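Local coordinates for protein metallo-beta-lactamase (Chryseobacterium indologenes, PDB 3L6N) that hydrolyses the beta-lactam ring of penicillins, cephalosporins and carbapenems with zinc as cofactor, conferring antibiotic resistance, at residues K12-T20 / S30-T38. Residues are numbered along the deposited sequence; the frame is centred on the assembly and turned at random. Where two conformers were deposited one is given.
Sequences KNNLHIYKT and SANSMYLVT
K19 NZ donates to N32 OD1 at 2.8 Å, lying in the amide's carbonyl plane on a lone pair; bends at both of the last lysine torsions (chi4 77°) turn the ammonium toward the N32 amide oxygen. The amide's other end, ND2, is bonded to P198 O and D201 O, which holds its rotation. Paired N-H...O bonds join H16 to Y35, Y18 to S33 and T20 to A31, and V37 N reaches N14 O at 2.9 Å, nearly straight at 173°. A water linking T20 OG1, A31 O and S33 OG adds a bridge on the A31 side; T20 OG1 is also hydrogen-bonded to W49 N. This antiparallel register defines the 15-24/27-38 hairpin, part of a mixed sheet of the metallo-beta-lactamase fold; the A31 side chain lies about 6 Å from a zinc ion. On the same face as A31, the H16 and Y35 rings form an offset stack, planes 13° apart, while H16 CB sits over the phenol's centre, 3.7 Å from the centroid. Y35 OH is anchored by H65. S33 CB packs on one face of the Y18 ring, whose OH bonds to D46. On the opposite face, shared with K19 and N32, M34 CE meets L15 CG at 3.6 Å and I17 CG1 at 3.9 Å.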
ATOM      1  N   LYS A  12      -4.265   9.034 -14.938  1.00  5.93           N
ATOM      2  CA  LYS A  12      -5.438   8.761 -15.786  1.00  6.05           C
ATOM      3  C   LYS A  12      -6.779   8.808 -15.023  1.00  6.08           C
ATOM      4  O   LYS A  12      -7.538   7.839 -14.990  1.00  6.51           O
ATOM      5  CB  LYS A  12      -5.279   7.450 -16.572  1.00  6.71           C
ATOM      6  CG  LYS A  12      -4.094   7.409 -17.529  1.00  9.65           C
ATOM      7  CD  LYS A  12      -4.256   6.176 -18.405  1.00 14.98           C
ATOM      8  CE  LYS A  12      -2.959   5.722 -19.027  1.00 18.73           C
ATOM      9  NZ  LYS A  12      -3.217   4.486 -19.816  1.00 21.24           N
ATOM     10  N   ASN A  13      -7.019   9.951 -14.377  1.00  5.87           N
ATOM     11  CA  ASN A  13      -8.313  10.297 -13.772  1.00  6.20           C
ATOM     12  C   ASN A  13      -8.562   9.621 -12.415  1.00  5.55           C
ATOM     13  O   ASN A  13      -8.887  10.299 -11.434  1.00  5.80           O
ATOM     14  CB  ASN A  13      -9.471  10.007 -14.749  1.00  6.66           C
ATOM     15  CG  ASN A  13     -10.750  10.723 -14.384  1.00  8.61           C
ATOM     16  OD1 ASN A  13     -10.733  11.830 -13.832  1.00  9.03           O
ATOM     17  ND2 ASN A  13     -11.880  10.111 -14.734  1.00 10.19           N
ATOM     18  N   ASN A  14      -8.378   8.301 -12.360  1.00  4.96           N
ATOM     19  CA  ASN A  14      -8.934   7.512 -11.264  1.00  4.76           C
ATOM     20  C   ASN A  14      -7.952   6.941 -10.249  1.00  4.53           C
ATOM     21  O   ASN A  14      -8.359   6.644  -9.113  1.00  4.50           O
ATOM     22  CB  ASN A  14      -9.820   6.373 -11.801  1.00  5.11           C
ATOM     23  CG  ASN A  14     -11.185   6.862 -12.259  1.00  7.52           C
ATOM     24  OD1 ASN A  14     -11.507   8.046 -12.160  1.00  9.08           O
ATOM     25  ND2 ASN A  14     -11.991   5.941 -12.792  1.00 11.76           N
ATOM     26  N   LEU A  15      -6.690   6.772 -10.647  1.00  4.30           N
ATOM     27  CA  LEU A  15      -5.696   6.191  -9.746  1.00  4.30           C
ATOM     28  C   LEU A  15      -4.941   7.279  -8.986  1.00  4.69           C
ATOM     29  O   LEU A  15      -4.240   8.112  -9.579  1.00  4.77           O
ATOM     30  CB  LEU A  15      -4.720   5.277 -10.502  1.00  4.73           C
ATOM     31  CG  LEU A  15      -3.726   4.530  -9.610  1.00  4.30           C
ATOM     32  CD1 LEU A  15      -4.455   3.578  -8.648  1.00  4.75           C
ATOM     33  CD2 LEU A  15      -2.783   3.761 -10.514  1.00  4.24           C
ATOM     34  N   HIS A  16      -5.081   7.253  -7.665  1.00  3.49           N
ATOM     35  CA  HIS A  16      -4.500   8.296  -6.817  1.00  3.75           C
ATOM     36  C   HIS A  16      -3.448   7.764  -5.870  1.00  3.93           C
ATOM     37  O   HIS A  16      -3.628   6.709  -5.259  1.00  4.42           O
ATOM     38  CB  HIS A  16      -5.591   8.968  -5.973  1.00  3.02           C
ATOM     39  CG  HIS A  16      -6.592   9.762  -6.763  1.00  3.52           C
ATOM     40  ND1 HIS A  16      -7.531   9.169  -7.583  1.00  3.26           N
ATOM     41  CD2 HIS A  16      -6.826  11.095  -6.829  1.00  4.12           C
ATOM     42  CE1 HIS A  16      -8.294  10.107  -8.124  1.00  3.40           C
ATOM     43  NE2 HIS A  16      -7.890  11.284  -7.680  1.00  4.48           N
ATOM     44  N   ILE A  17      -2.354   8.515  -5.742  1.00  4.36           N
ATOM     45  CA  ILE A  17      -1.365   8.325  -4.683  1.00  4.52           C
ATOM     46  C   ILE A  17      -1.791   9.258  -3.573  1.00  4.32           C
ATOM     47  O   ILE A  17      -2.114  10.399  -3.849  1.00  4.63           O
ATOM     48  CB  ILE A  17       0.040   8.757  -5.146  1.00  4.97           C
ATOM     49  CG1 ILE A  17       0.482   7.908  -6.342  1.00  6.96           C
ATOM     50  CG2 ILE A  17       1.048   8.676  -3.984  1.00  5.46           C
ATOM     51  CD1 ILE A  17       1.332   8.692  -7.344  1.00 11.97           C
ATOM     52  N   TYR A  18      -1.841   8.774  -2.337  1.00  4.75           N
ATOM     53  CA  TYR A  18      -2.061   9.679  -1.207  1.00  4.72           C
ATOM     54  C   TYR A  18      -1.023   9.471  -0.114  1.00  5.24           C
ATOM     55  O   TYR A  18      -0.583   8.352   0.145  1.00  6.44           O
ATOM     56  CB  TYR A  18      -3.510   9.645  -0.684  1.00  4.56           C
ATOM     57  CG  TYR A  18      -3.913   8.469   0.183  1.00  4.33           C
ATOM     58  CD1 TYR A  18      -3.910   8.577   1.578  1.00  6.37           C
ATOM     59  CD2 TYR A  18      -4.353   7.273  -0.380  1.00  4.28           C
ATOM     60  CE1 TYR A  18      -4.313   7.522   2.388  1.00  5.23           C
ATOM     61  CE2 TYR A  18      -4.769   6.202   0.425  1.00  4.61           C
ATOM     62  CZ  TYR A  18      -4.743   6.335   1.810  1.00  4.85           C
ATOM     63  OH  TYR A  18      -5.131   5.295   2.626  1.00  5.30           O
ATOM     64  N   LYS A  19      -0.611  10.569   0.510  1.00  6.03           N
ATOM     65  CA  LYS A  19       0.459  10.502   1.514  1.00  6.59           C
ATOM     66  C   LYS A  19      -0.144  10.844   2.866  1.00  6.13           C
ATOM     67  O   LYS A  19      -0.916  11.791   2.966  1.00  6.73           O
ATOM     68  CB  LYS A  19       1.566  11.522   1.213  1.00  6.79           C
ATOM     69  CG  LYS A  19       2.308  11.358  -0.097  1.00  8.98           C
ATOM     70  CD  LYS A  19       3.436  12.389  -0.221  1.00 12.29           C
ATOM     71  CE  LYS A  19       4.556  12.162   0.798  1.00 13.96           C
ATOM     72  NZ  LYS A  19       5.509  11.042   0.486  1.00 16.94           N
ATOM     73  N   THR A  20       0.173  10.048   3.883  1.00  5.70           N
ATOM     74  CA  THR A  20      -0.211  10.375   5.267  1.00  5.83           C
ATOM     75  C   THR A  20       1.017  10.381   6.161  1.00  6.24           C
ATOM     76  O   THR A  20       2.065   9.836   5.806  1.00  6.48           O
ATOM     77  CB  THR A  20      -1.296   9.430   5.841  1.00  5.55           C
ATOM     78  OG1 THR A  20      -0.774   8.112   6.040  1.00  5.38           O
ATOM     79  CG2 THR A  20      -2.516   9.389   4.922  1.00  5.91           C
ATOM     80  N   SER A  30       6.485   9.863   6.569  0.60  9.72           N
ATOM     81  CA  SER A  30       5.449   9.811   5.556  0.60  9.51           C
ATOM     82  C   SER A  30       5.264   8.366   5.117  0.60  8.56           C
ATOM     83  O   SER A  30       6.207   7.562   5.141  0.60  8.56           O
ATOM     84  CB  SER A  30       5.860  10.675   4.362  0.60  9.88           C
ATOM     85  OG  SER A  30       4.753  11.006   3.556  0.60 12.42           O
ATOM     86  N   ALA A  31       4.037   8.032   4.740  1.00  7.48           N
ATOM     87  CA  ALA A  31       3.750   6.749   4.105  1.00  7.15           C
ATOM     88  C   ALA A  31       2.924   7.035   2.872  1.00  6.51           C
ATOM     89  O   ALA A  31       1.998   7.843   2.920  1.00  6.23           O
ATOM     90  CB  ALA A  31       2.969   5.832   5.050  1.00  7.77           C
ATOM     91  N   ASN A  32       3.259   6.363   1.775  1.00  6.05           N
ATOM     92  CA  ASN A  32       2.498   6.489   0.534  1.00  5.18           C
ATOM     93  C   ASN A  32       1.532   5.337   0.378  1.00  4.81           C
ATOM     94  O   ASN A  32       1.918   4.174   0.462  1.00  5.12           O
ATOM     95  CB  ASN A  32       3.455   6.511  -0.655  1.00  4.93           C
ATOM     96  CG  ASN A  32       4.509   7.563  -0.514  1.00  6.42           C
ATOM     97  OD1 ASN A  32       4.204   8.734  -0.277  1.00  6.65           O
ATOM     98  ND2 ASN A  32       5.770   7.155  -0.622  1.00  5.25           N
ATOM     99  N   SER A  33       0.263   5.681   0.200  1.00  4.15           N
ATOM    100  CA  SER A  33      -0.790   4.699  -0.050  1.00  4.38           C
ATOM    101  C   SER A  33      -1.454   5.079  -1.363  1.00  4.22           C
ATOM    102  O   SER A  33      -1.045   6.045  -2.020  1.00  3.58           O
ATOM    103  CB  SER A  33      -1.785   4.684   1.118  1.00  4.86           C
ATOM    104  OG  SER A  33      -1.149   4.167   2.290  1.00  6.78           O
ATOM    105  N   MET A  34      -2.455   4.307  -1.780  1.00  3.74           N
ATOM    106  CA  MET A  34      -3.149   4.626  -3.027  1.00  3.45           C
ATOM    107  C   MET A  34      -4.643   4.465  -2.851  1.00  3.09           C
ATOM    108  O   MET A  34      -5.103   3.757  -1.958  1.00  2.64           O
ATOM    109  CB  MET A  34      -2.660   3.716  -4.167  1.00  3.92           C
ATOM    110  CG  MET A  34      -1.175   3.827  -4.398  1.00  4.79           C
ATOM    111  SD  MET A  34      -0.626   3.094  -5.947  1.00  7.09           S
ATOM    112  CE  MET A  34      -1.053   4.384  -7.129  1.00  5.68           C
ATOM    113  N   TYR A  35      -5.400   5.131  -3.712  1.00  3.33           N
ATOM    114  CA  TYR A  35      -6.796   4.756  -3.877  1.00  3.74           C
ATOM    115  C   TYR A  35      -7.235   4.793  -5.325  1.00  3.97           C
ATOM    116  O   TYR A  35      -6.669   5.510  -6.134  1.00  4.33           O
ATOM    117  CB  TYR A  35      -7.729   5.561  -2.958  1.00  4.08           C
ATOM    118  CG  TYR A  35      -8.001   7.022  -3.281  1.00  3.95           C
ATOM    119  CD1 TYR A  35      -8.852   7.393  -4.331  1.00  2.00           C
ATOM    120  CD2 TYR A  35      -7.472   8.041  -2.472  1.00  3.85           C
ATOM    121  CE1 TYR A  35      -9.154   8.757  -4.591  1.00  2.00           C
ATOM    122  CE2 TYR A  35      -7.748   9.377  -2.729  1.00  4.48           C
ATOM    123  CZ  TYR A  35      -8.585   9.735  -3.771  1.00  3.00           C
ATOM    124  OH  TYR A  35      -8.863  11.061  -3.992  1.00  4.40           O
ATOM    125  N   LEU A  36      -8.243   3.994  -5.648  1.00  3.83           N
ATOM    126  CA  LEU A  36      -8.695   3.870  -7.033  1.00  4.31           C
ATOM    127  C   LEU A  36     -10.183   4.161  -7.105  1.00  4.20           C
ATOM    128  O   LEU A  36     -10.978   3.505  -6.443  1.00  4.90           O
ATOM    129  CB  LEU A  36      -8.395   2.456  -7.550  1.00  4.30           C
ATOM    130  CG  LEU A  36      -8.797   2.097  -8.989  1.00  5.26           C
ATOM    131  CD1 LEU A  36      -8.095   2.957 -10.014  1.00  6.77           C
ATOM    132  CD2 LEU A  36      -8.496   0.609  -9.220  1.00  8.58           C
ATOM    133  N   VAL A  37     -10.548   5.173  -7.895  1.00  4.41           N
ATOM    134  CA  VAL A  37     -11.959   5.529  -8.080  1.00  4.87           C
ATOM    135  C   VAL A  37     -12.543   4.552  -9.090  1.00  6.00           C
ATOM    136  O   VAL A  37     -11.928   4.309 -10.117  1.00  7.88           O
ATOM    137  CB  VAL A  37     -12.106   6.944  -8.623  1.00  5.04           C
ATOM    138  CG1 VAL A  37     -13.566   7.271  -8.836  1.00  5.35           C
ATOM    139  CG2 VAL A  37     -11.493   7.948  -7.633  1.00  4.93           C
ATOM    140  N   THR A  38     -13.693   3.975  -8.765  1.00  6.32           N
ATOM    141  CA  THR A  38     -14.385   3.067  -9.696  1.00  6.88           C
ATOM    142  C   THR A  38     -15.827   3.520  -9.809  1.00  7.77           C
ATOM    143  O   THR A  38     -16.288   4.333  -9.013  1.00  8.47           O
ATOM    144  CB  THR A  38     -14.347   1.569  -9.239  1.00  6.68           C
ATOM    145  OG1 THR A  38     -15.466   1.274  -8.391  1.00  6.63           O
ATOM    146  CG2 THR A  38     -13.030   1.220  -8.511  1.00  6.61           C
TER
HETATM  147  O   HOH W   1      -0.435   6.477   3.846  1.00  7.88           O